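Local atomic coordinates of imelysin (Bacteroides ovatus ATCC 8483, PDB entry 3OYV), a protein that belongs to the imelysin-like family implicated in bacterial iron uptake and is probably an outer-membrane metal-binding protein, although it is named a peptidase. Residues A[34-42]-A[292-302]. Numbering follows the deposited sequence.
Sequences LLKTDATNL and PVDEMGLDPNM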
loop_
_atom_site.group_PDB
_atom_site.type_symbol
_atom_site.label_atom_id
_atom_site.label_comp_id
_atom_site.label_asym_id
_atom_site.label_seq_id
_atom_site.Cartn_x
_atom_site.Cartn_y
_atom_site.Cartn_z
ATOM N N LEU A 34 2.427 -4.942 15.776
ATOM C CA LEU A 34 3.366 -4.033 15.122
ATOM C C LEU A 34 2.652 -3.164 14.077
ATOM O O LEU A 34 2.914 -1.985 13.938
ATOM C CB LEU A 34 4.516 -4.800 14.472
ATOM C CG LEU A 34 5.493 -5.483 15.435
ATOM C CD1 LEU A 34 6.402 -6.430 14.667
ATOM C CD2 LEU A 34 6.311 -4.456 16.226
ATOM N N LEU A 35 1.757 -3.791 13.330
ATOM C CA LEU A 35 0.970 -3.101 12.288
ATOM C C LEU A 35 0.060 -2.030 12.902
ATOM O O LEU A 35 -0.127 -0.952 12.331
ATOM C CB LEU A 35 0.151 -4.096 11.456
ATOM C CG LEU A 35 0.784 -4.743 10.217
ATOM C CD1 LEU A 35 -0.042 -5.927 9.710
ATOM C CD2 LEU A 35 1.043 -3.660 9.143
ATOM N N LYS A 36 -0.548 -2.363 14.037
ATOM C CA LYS A 36 -1.420 -1.456 14.775
ATOM C C LYS A 36 -0.626 -0.245 15.260
ATOM O O LYS A 36 -1.035 0.905 15.083
ATOM C CB LYS A 36 -2.054 -2.244 15.934
ATOM C CG LYS A 36 -2.843 -1.471 16.935
ATOM C CD LYS A 36 -3.443 -2.410 17.990
ATOM C CE LYS A 36 -4.012 -1.621 19.158
ATOM N NZ LYS A 36 -5.170 -0.766 18.741
ATOM N N THR A 37 0.515 -0.508 15.876
ATOM C CA THR A 37 1.375 0.557 16.366
ATOM C C THR A 37 1.824 1.456 15.219
ATOM O O THR A 37 1.746 2.671 15.334
ATOM C CB THR A 37 2.571 -0.049 17.106
ATOM O OG1 THR A 37 2.085 -0.708 18.292
ATOM C CG2 THR A 37 3.586 1.033 17.483
ATOM N N ASP A 38 2.306 0.854 14.145
ATOM C CA ASP A 38 2.822 1.616 12.997
ATOM C C ASP A 38 1.729 2.492 12.376
ATOM O O ASP A 38 1.964 3.662 12.085
ATOM C CB ASP A 38 3.425 0.671 11.959
ATOM C CG ASP A 38 4.785 0.146 12.352
ATOM O OD1 ASP A 38 5.436 0.822 13.156
ATOM O OD2 ASP A 38 5.199 -0.932 11.848
ATOM N N ALA A 39 0.543 1.929 12.112
ATOM C CA ALA A 39 -0.550 2.722 11.514
ATOM C C ALA A 39 -0.974 3.861 12.444
ATOM O O ALA A 39 -1.332 4.949 11.963
ATOM C CB ALA A 39 -1.711 1.849 11.118
ATOM N N THR A 40 -1.014 3.608 13.756
ATOM C CA THR A 40 -1.386 4.654 14.712
ATOM C C THR A 40 -0.365 5.785 14.696
ATOM O O THR A 40 -0.726 6.967 14.653
ATOM C CB THR A 40 -1.585 4.059 16.112
ATOM O OG1 THR A 40 -2.637 3.097 16.054
ATOM C CG2 THR A 40 -1.879 5.161 17.117
ATOM N N ASN A 41 0.911 5.418 14.677
ATOM C CA ASN A 41 1.951 6.432 14.690
ATOM C C ASN A 41 1.972 7.218 13.377
ATOM O O ASN A 41 2.181 8.418 13.413
ATOM C CB ASN A 41 3.309 5.825 14.961
ATOM C CG ASN A 41 3.427 5.301 16.390
ATOM O OD1 ASN A 41 2.645 5.692 17.286
ATOM N ND2 ASN A 41 4.367 4.393 16.595
ATOM N N LEU A 42 1.733 6.531 12.265
ATOM C CA LEU A 42 1.665 7.205 10.935
ATOM C C LEU A 42 0.525 8.242 10.910
ATOM O O LEU A 42 0.703 9.393 10.518
ATOM C CB LEU A 42 1.445 6.148 9.858
ATOM C CG LEU A 42 1.301 6.644 8.414
ATOM C CD1 LEU A 42 2.439 7.606 7.998
ATOM C CD2 LEU A 42 1.263 5.415 7.525
ATOM N N PRO A 292 6.177 11.131 6.587
ATOM C CA PRO A 292 6.303 10.111 7.638
ATOM C C PRO A 292 6.441 8.674 7.192
ATOM O O PRO A 292 7.311 7.952 7.694
ATOM C CB PRO A 292 5.049 10.343 8.475
ATOM C CG PRO A 292 4.838 11.822 8.394
ATOM C CD PRO A 292 5.231 12.196 6.969
ATOM N N VAL A 293 5.639 8.234 6.240
ATOM C CA VAL A 293 5.689 6.813 5.859
ATOM C C VAL A 293 7.028 6.464 5.180
ATOM O O VAL A 293 7.422 5.308 5.163
ATOM C CB VAL A 293 4.501 6.415 4.940
ATOM C CG1 VAL A 293 4.726 6.975 3.507
ATOM C CG2 VAL A 293 4.270 4.890 4.935
ATOM N N ASP A 294 7.712 7.477 4.635
ATOM C CA ASP A 294 8.959 7.289 3.898
ATOM C C ASP A 294 10.169 7.633 4.757
ATOM O O ASP A 294 11.254 7.899 4.216
ATOM C CB ASP A 294 8.919 8.184 2.648
ATOM C CG ASP A 294 10.046 7.938 1.663
ATOM O OD1 ASP A 294 10.357 6.754 1.384
ATOM O OD2 ASP A 294 10.556 8.963 1.116
ATOM N N GLU A 295 9.987 7.648 6.083
ATOM C CA GLU A 295 11.039 7.957 7.059
ATOM C C GLU A 295 11.157 6.835 8.080
ATOM O O GLU A 295 10.189 6.107 8.373
ATOM C CB GLU A 295 10.715 9.270 7.760
ATOM C CG GLU A 295 10.708 10.481 6.798
ATOM C CD GLU A 295 10.176 11.795 7.363
ATOM O OE1 GLU A 295 9.837 11.907 8.562
ATOM O OE2 GLU A 295 10.109 12.761 6.557
HETATM N N MSE A 296 12.372 6.677 8.608
HETATM C CA MSE A 296 12.637 5.787 9.738
HETATM C C MSE A 296 12.215 4.353 9.428
HETATM O O MSE A 296 11.905 3.587 10.322
HETATM C CB MSE A 296 11.924 6.286 10.998
HETATM C CG MSE A 296 12.084 7.781 11.272
HETATM SE SE MSE A 296 11.688 8.282 13.115
HETATM C CE MSE A 296 9.743 8.408 13.102
ATOM N N GLY A 297 12.241 3.981 8.160
ATOM C CA GLY A 297 11.886 2.626 7.730
ATOM C C GLY A 297 10.428 2.234 7.959
ATOM O O GLY A 297 10.093 1.053 7.946
ATOM N N LEU A 298 9.543 3.214 8.086
ATOM C CA LEU A 298 8.140 2.904 8.362
ATOM C C LEU A 298 7.491 2.044 7.273
ATOM O O LEU A 298 6.801 1.067 7.591
ATOM C CB LEU A 298 7.393 4.200 8.648
ATOM C CG LEU A 298 5.991 4.054 9.244
ATOM C CD1 LEU A 298 5.908 3.012 10.392
ATOM C CD2 LEU A 298 5.431 5.407 9.670
ATOM N N ASP A 299 7.688 2.414 6.009
ATOM C CA ASP A 299 7.088 1.662 4.904
ATOM C C ASP A 299 7.577 0.201 4.922
ATOM O O ASP A 299 6.761 -0.717 4.962
ATOM C CB ASP A 299 7.394 2.379 3.586
ATOM C CG ASP A 299 6.853 1.690 2.370
ATOM O OD1 ASP A 299 5.917 0.892 2.392
ATOM O OD2 ASP A 299 7.315 2.056 1.269
ATOM N N PRO A 300 8.896 -0.036 4.958
ATOM C CA PRO A 300 9.305 -1.434 5.024
ATOM C C PRO A 300 8.933 -2.170 6.327
ATOM O O PRO A 300 8.843 -3.408 6.334
ATOM C CB PRO A 300 10.835 -1.381 4.798
ATOM C CG PRO A 300 11.223 -0.002 5.031
ATOM C CD PRO A 300 10.035 0.854 4.661
ATOM N N ASN A 301 8.688 -1.418 7.385
ATOM C CA ASN A 301 8.159 -2.036 8.616
ATOM C C ASN A 301 6.697 -2.456 8.499
ATOM O O ASN A 301 6.254 -3.332 9.233
ATOM C CB ASN A 301 8.349 -1.084 9.797
ATOM C CG ASN A 301 9.682 -1.239 10.455
ATOM O OD1 ASN A 301 10.443 -2.122 10.114
ATOM N ND2 ASN A 301 9.976 -0.369 11.430
HETATM N N MSE A 302 5.983 -1.825 7.586
HETATM C CA MSE A 302 4.562 -2.111 7.379
HETATM C C MSE A 302 4.261 -3.032 6.205
HETATM O O MSE A 302 3.200 -3.665 6.165
HETATM C CB MSE A 302 3.827 -0.805 7.208
HETATM C CG MSE A 302 3.883 0.010 8.484
HETATM SE SE MSE A 302 2.841 1.674 8.354
HETATM C CE MSE A 302 1.067 1.019 8.341
HETATM O O HOH W 1 4.169 -3.255 11.025
HETATM O O HOH W 2 8.177 1.327 12.732
#
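Asp-38 and selenomethionine Met-302 lie alongside each other, pointing opposite ways, with CB of Asp-38 3.6 Å from CG of Met-302. In the conformer described, one of two modelled, the Met-302 chain then bends at chi3 (70°), which tucks CE against helix 34-42, 4.0 Å from CB of Ala-39. Leu-298 also runs counter to Asp-38, laying CD1 against the carboxylate carbon CG at 3.6 Å. No direct hydrogen bond joins the segments; two waters bridge them instead. One donates to Asp-38 OD2 (2.7 Å) and to the carbonyl O of Asn-301; the other donates to Asp-38 OD1 and accepts from Asn-301 ND2 (2.8 Å). Arg-342 adds a salt bridge to OD2 and a hydrogen bond to Asn-301 O. One turn on, Leu-42 holds CG anti to its backbone N (chi1 178°) and, nearly perpendicular to the proline, brings CD1 within 3.8 Å of CB of Pro-292. Tyr-242 of helix 223-261 touches both Leu-42 and Val-293. A type I' turn, 295-298, leads into the short helix, roughly antiparallel to 34-42 (148°). Backbone hydrogen bonds between Met-302 and Phe-344 tie it to the GxHxxE motif, the probable metal site of imelysin-like proteins.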